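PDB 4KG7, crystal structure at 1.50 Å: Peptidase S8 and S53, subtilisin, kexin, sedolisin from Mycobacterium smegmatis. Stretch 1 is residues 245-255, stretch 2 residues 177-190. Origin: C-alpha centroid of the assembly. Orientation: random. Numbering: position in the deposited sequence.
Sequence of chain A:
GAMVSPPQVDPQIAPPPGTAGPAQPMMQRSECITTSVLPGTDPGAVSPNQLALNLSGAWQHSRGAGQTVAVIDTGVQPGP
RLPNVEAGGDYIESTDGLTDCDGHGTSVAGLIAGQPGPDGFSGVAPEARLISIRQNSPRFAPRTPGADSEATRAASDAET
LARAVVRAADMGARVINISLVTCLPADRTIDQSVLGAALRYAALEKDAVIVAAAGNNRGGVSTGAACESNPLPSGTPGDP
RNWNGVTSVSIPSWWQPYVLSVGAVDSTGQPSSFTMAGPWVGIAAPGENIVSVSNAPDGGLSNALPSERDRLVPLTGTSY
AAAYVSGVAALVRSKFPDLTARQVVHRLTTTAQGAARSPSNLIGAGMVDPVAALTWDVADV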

# COMPACT_ATOMS: atom_id res chain seq x y z
N GLY A 245 13.92 -18.17 -9.15
CA GLY A 245 12.88 -19.11 -8.77
C GLY A 245 11.48 -18.54 -8.74
O GLY A 245 10.54 -19.27 -8.47
N VAL A 246 11.30 -17.26 -9.03
CA VAL A 246 9.98 -16.64 -8.91
C VAL A 246 8.97 -17.29 -9.84
O VAL A 246 9.26 -17.49 -11.02
CB VAL A 246 10.05 -15.13 -9.18
CG1 VAL A 246 8.66 -14.54 -9.37
CG2 VAL A 246 10.74 -14.47 -8.00
N THR A 247 7.80 -17.63 -9.29
CA THR A 247 6.69 -18.17 -10.07
C THR A 247 5.49 -17.21 -10.10
O THR A 247 4.63 -17.35 -10.98
CB THR A 247 6.21 -19.52 -9.52
OG1 THR A 247 5.74 -19.37 -8.16
CG2 THR A 247 7.30 -20.55 -9.56
N SER A 248 5.41 -16.30 -9.12
CA SER A 248 4.26 -15.40 -8.99
C SER A 248 4.80 -14.00 -8.77
O SER A 248 5.49 -13.76 -7.77
CB SER A 248 3.44 -15.83 -7.78
OG SER A 248 2.29 -15.03 -7.58
N VAL A 249 4.52 -13.12 -9.72
CA VAL A 249 5.05 -11.75 -9.72
C VAL A 249 4.06 -10.82 -9.05
O VAL A 249 2.92 -10.73 -9.47
CB VAL A 249 5.33 -11.27 -11.15
CG1 VAL A 249 5.77 -9.81 -11.18
CG2 VAL A 249 6.38 -12.15 -11.81
N SER A 250 4.52 -10.14 -8.01
CA SER A 250 3.69 -9.17 -7.30
C SER A 250 3.96 -7.77 -7.84
O SER A 250 5.10 -7.33 -7.86
CB SER A 250 3.99 -9.22 -5.82
OG SER A 250 3.24 -8.25 -5.11
N ILE A 251 2.91 -7.12 -8.31
CA ILE A 251 2.96 -5.84 -9.03
C ILE A 251 2.28 -4.77 -8.18
O ILE A 251 1.13 -4.94 -7.75
CB ILE A 251 2.26 -5.98 -10.40
CG1 ILE A 251 2.85 -7.14 -11.23
CG2 ILE A 251 2.36 -4.70 -11.19
CD1 ILE A 251 1.88 -7.73 -12.22
N PRO A 252 2.92 -3.61 -7.98
CA PRO A 252 4.21 -3.16 -8.51
C PRO A 252 5.46 -3.48 -7.67
O PRO A 252 6.55 -2.98 -7.98
CB PRO A 252 3.99 -1.65 -8.59
CG PRO A 252 3.23 -1.36 -7.33
CD PRO A 252 2.27 -2.52 -7.21
N SER A 253 5.32 -4.30 -6.63
CA SER A 253 6.47 -4.63 -5.76
C SER A 253 7.72 -5.05 -6.47
O SER A 253 8.83 -4.74 -6.03
CB SER A 253 6.10 -5.72 -4.75
OG SER A 253 5.34 -5.21 -3.68
N TRP A 254 7.59 -5.80 -7.56
CA TRP A 254 8.81 -6.31 -8.21
C TRP A 254 9.64 -5.23 -8.87
O TRP A 254 10.78 -5.47 -9.20
CB TRP A 254 8.50 -7.47 -9.12
CG TRP A 254 7.98 -7.10 -10.45
CD1 TRP A 254 7.04 -6.16 -10.76
CD2 TRP A 254 8.36 -7.71 -11.68
NE1 TRP A 254 6.82 -6.14 -12.12
CE2 TRP A 254 7.61 -7.10 -12.70
CE3 TRP A 254 9.25 -8.74 -12.01
CZ2 TRP A 254 7.74 -7.47 -14.04
CZ3 TRP A 254 9.39 -9.11 -13.34
CH2 TRP A 254 8.63 -8.47 -14.35
N TRP A 255 9.09 -4.01 -8.98
CA TRP A 255 9.81 -2.88 -9.58
C TRP A 255 10.80 -2.25 -8.61
O TRP A 255 10.78 -1.05 -8.36
CB TRP A 255 8.82 -1.85 -10.17
CG TRP A 255 8.43 -2.18 -11.56
CD1 TRP A 255 7.22 -2.68 -12.00
CD2 TRP A 255 9.26 -2.08 -12.70
NE1 TRP A 255 7.27 -2.86 -13.37
CE2 TRP A 255 8.51 -2.50 -13.82
CE3 TRP A 255 10.56 -1.63 -12.89
CZ2 TRP A 255 9.05 -2.52 -15.10
CZ3 TRP A 255 11.10 -1.64 -14.17
CH2 TRP A 255 10.34 -2.08 -15.25
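Stretch 2 (177-190) NISLVTCLPADRTI

Two segments far apart in sequence can be joined by a ladder of main-chain hydrogen bonds, with side chains packing around it, and residues 177-190 of this subtilisin-family peptidase illustrate the principle against residues 245-255. Stretch 2 enters as the end of a strand, Asn177 and Ile178, passes through a loop at Ser179 to Val181, and becomes extended again at Thr182 to Pro185. A short 3-10 segment at Ala186 and Asp187 follows, and the chain then continues through Thr189 to Ile190. Its second strand runs antiparallel to Ser248-Ile251, the N-to-C directions making an angle of 153° and the axes approaching to 4.5 Å.

The register follows the textbook alternation. Ile251 with Thr182 and Val249 with Leu184 are hydrogen-bonded pairs, with CA atoms 5.2 Å apart in each; Ser250 with Cys183 and Ser248 with Pro185 are non-hydrogen-bonded pairs, with CA atoms drawn in to 4.6 Å. Each hydrogen-bonded pair is closed by two bonds. Ile251 N donates to Thr182 O at 2.8 Å, while the return bond from Thr182 N to Ile251 O is longer, 3.3 Å, but almost perfectly straight. Val249 N donates to Leu184 O at 2.8 Å, and Leu184 N to Val249 O at 3.0 Å. A fifth bond, from Ala186 N to Thr247 O at 2.9 Å, carries the ladder just beyond the strand ends.

Between these bonds the same carbonyls accept CA-H...O contacts, as is common in antiparallel sheets: Cys183 CA lies 3.0 Å from Val249 O, and Pro185 CA 3.5 Å from Thr247 O. Proline has no amide hydrogen to offer, yet Pro185 fits the ladder because it occupies a non-hydrogen-bonded position.

Side chains sort by strand alternation. Val249, Ile251, Thr182 and Leu184 share one face, where Ile251 CD1 meets Leu184 CD1 at 4.2 Å. Past the strand, Ala186 and Thr189 point their CA-to-CB bonds toward stretch 1 and extend this packing: Val249 CG2 is 4.4 Å from Ala186 CB and 3.4 Å from Thr189 CG2. The CB of Ala186 also sits 3.4 Å from Val246 O. On the other face lie Ser248, Ser250, Cys183 and Pro185, with Cys183 SG 4.2 Å from Ser250 CB and Ser250 OG 3.7 Å from Val181 CG1. Both serine hydroxyls are hydrogen-bonded elsewhere in the structure.

At the far end of the ladder the pairing gives way to turn geometry. A cis peptide bond precedes Pro252, which opens a type I turn ending at Trp255; Trp255 N donates to Pro252 O at 2.9 Å. The ring of Pro252 still reaches stretch 2, its CG lying 4.0 Å from Ile178 CD1. Trp254 approaches the other end of stretch 2, its CH2 4.4 Å from Thr189 OG1. There the chain turns after the strand, secured by a bond from Arg188 N to Pro185 O at 2.9 Å. In all, the contact buries 612 Å², summed over both sides.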

# COMPACT_ATOMS: atom_id res chain seq x y z
N ASN A 177 1.28 5.62 -1.66
CA ASN A 177 0.89 4.35 -1.07
C ASN A 177 0.05 3.52 -2.03
O ASN A 177 -0.99 3.99 -2.52
CB ASN A 177 0.10 4.59 0.23
CG ASN A 177 -0.19 3.30 0.95
OD1 ASN A 177 0.61 2.83 1.76
ND2 ASN A 177 -1.31 2.71 0.65
N ILE A 178 0.50 2.29 -2.26
CA ILE A 178 -0.16 1.37 -3.17
C ILE A 178 -0.43 0.08 -2.40
O ILE A 178 0.36 -0.86 -2.41
CB ILE A 178 0.68 1.12 -4.45
CG1 ILE A 178 1.12 2.43 -5.10
CG2 ILE A 178 -0.05 0.23 -5.44
CD1 ILE A 178 2.17 2.31 -6.18
N SER A 179 -1.58 0.05 -1.71
CA SER A 179 -1.93 -1.10 -0.89
C SER A 179 -2.62 -2.24 -1.64
O SER A 179 -2.72 -3.37 -1.12
CB SER A 179 -2.80 -0.65 0.28
OG SER A 179 -2.03 -0.01 1.27
N LEU A 180 -3.12 -1.95 -2.84
CA LEU A 180 -3.65 -2.98 -3.72
C LEU A 180 -2.53 -3.71 -4.43
O LEU A 180 -1.47 -3.14 -4.69
CB LEU A 180 -4.61 -2.36 -4.73
CG LEU A 180 -5.84 -1.61 -4.18
CD1 LEU A 180 -6.65 -0.94 -5.29
CD2 LEU A 180 -6.65 -2.55 -3.32
N VAL A 181 -2.77 -4.98 -4.74
CA VAL A 181 -1.78 -5.88 -5.34
C VAL A 181 -2.41 -6.59 -6.53
O VAL A 181 -3.55 -7.06 -6.46
CB VAL A 181 -1.37 -6.98 -4.32
CG1 VAL A 181 -0.40 -7.98 -4.91
CG2 VAL A 181 -0.79 -6.35 -3.07
N THR A 182 -1.64 -6.71 -7.60
CA THR A 182 -1.95 -7.59 -8.71
C THR A 182 -0.81 -8.59 -8.87
O THR A 182 0.36 -8.19 -8.82
CB THR A 182 -2.12 -6.79 -10.02
OG1 THR A 182 -3.18 -5.84 -9.82
CG2 THR A 182 -2.40 -7.70 -11.21
N CYS A 183 -1.13 -9.86 -9.07
CA CYS A 183 -0.11 -10.87 -9.30
C CYS A 183 -0.32 -11.49 -10.65
O CYS A 183 -1.46 -11.59 -11.12
CB CYS A 183 -0.15 -11.95 -8.24
SG CYS A 183 0.44 -11.37 -6.60
N LEU A 184 0.79 -11.86 -11.30
CA LEU A 184 0.75 -12.62 -12.54
C LEU A 184 1.70 -13.79 -12.46
O LEU A 184 2.75 -13.71 -11.84
CB LEU A 184 1.16 -11.75 -13.72
CG LEU A 184 0.03 -10.90 -14.32
CD1 LEU A 184 0.60 -10.05 -15.44
CD2 LEU A 184 -1.10 -11.76 -14.83
N PRO A 185 1.35 -14.90 -13.11
CA PRO A 185 2.32 -15.96 -13.14
C PRO A 185 3.56 -15.51 -13.92
O PRO A 185 3.45 -14.71 -14.87
CB PRO A 185 1.58 -17.11 -13.84
CG PRO A 185 0.48 -16.46 -14.58
CD PRO A 185 0.10 -15.25 -13.80
N ALA A 186 4.72 -16.00 -13.52
CA ALA A 186 5.99 -15.59 -14.10
C ALA A 186 6.04 -15.92 -15.59
O ALA A 186 6.49 -15.09 -16.37
CB ALA A 186 7.15 -16.24 -13.36
N ASP A 187 5.54 -17.08 -15.98
CA ASP A 187 5.48 -17.46 -17.40
C ASP A 187 4.52 -16.61 -18.25
O ASP A 187 4.54 -16.71 -19.48
CB ASP A 187 5.19 -18.97 -17.57
CG ASP A 187 3.77 -19.37 -17.17
OD1 ASP A 187 3.03 -18.56 -16.58
OD2 ASP A 187 3.38 -20.53 -17.44
N ARG A 188 3.68 -15.78 -17.60
CA ARG A 188 2.77 -14.88 -18.31
C ARG A 188 2.81 -13.45 -17.76
O ARG A 188 1.76 -12.83 -17.59
CB ARG A 188 1.33 -15.41 -18.27
CG ARG A 188 1.15 -16.79 -18.89
CD ARG A 188 -0.15 -17.45 -18.45
NE ARG A 188 -0.13 -18.89 -18.74
CZ ARG A 188 -0.34 -19.43 -19.94
NH1 ARG A 188 -0.59 -18.68 -21.01
NH2 ARG A 188 -0.29 -20.76 -20.08
N THR A 189 4.00 -12.94 -17.48
CA THR A 189 4.17 -11.51 -17.21
C THR A 189 4.61 -10.78 -18.48
O THR A 189 5.69 -11.04 -19.03
CB THR A 189 5.18 -11.21 -16.08
OG1 THR A 189 6.48 -11.67 -16.45
CG2 THR A 189 4.75 -11.88 -14.80
N ILE A 190 3.75 -9.87 -18.94
CA ILE A 190 3.95 -9.13 -20.18
C ILE A 190 4.77 -7.89 -19.85
O ILE A 190 4.90 -7.51 -18.69
CB ILE A 190 2.59 -8.73 -20.83
CG1 ILE A 190 1.63 -9.94 -20.89
CG2 ILE A 190 2.78 -8.16 -22.23
CD1 ILE A 190 2.23 -11.18 -21.52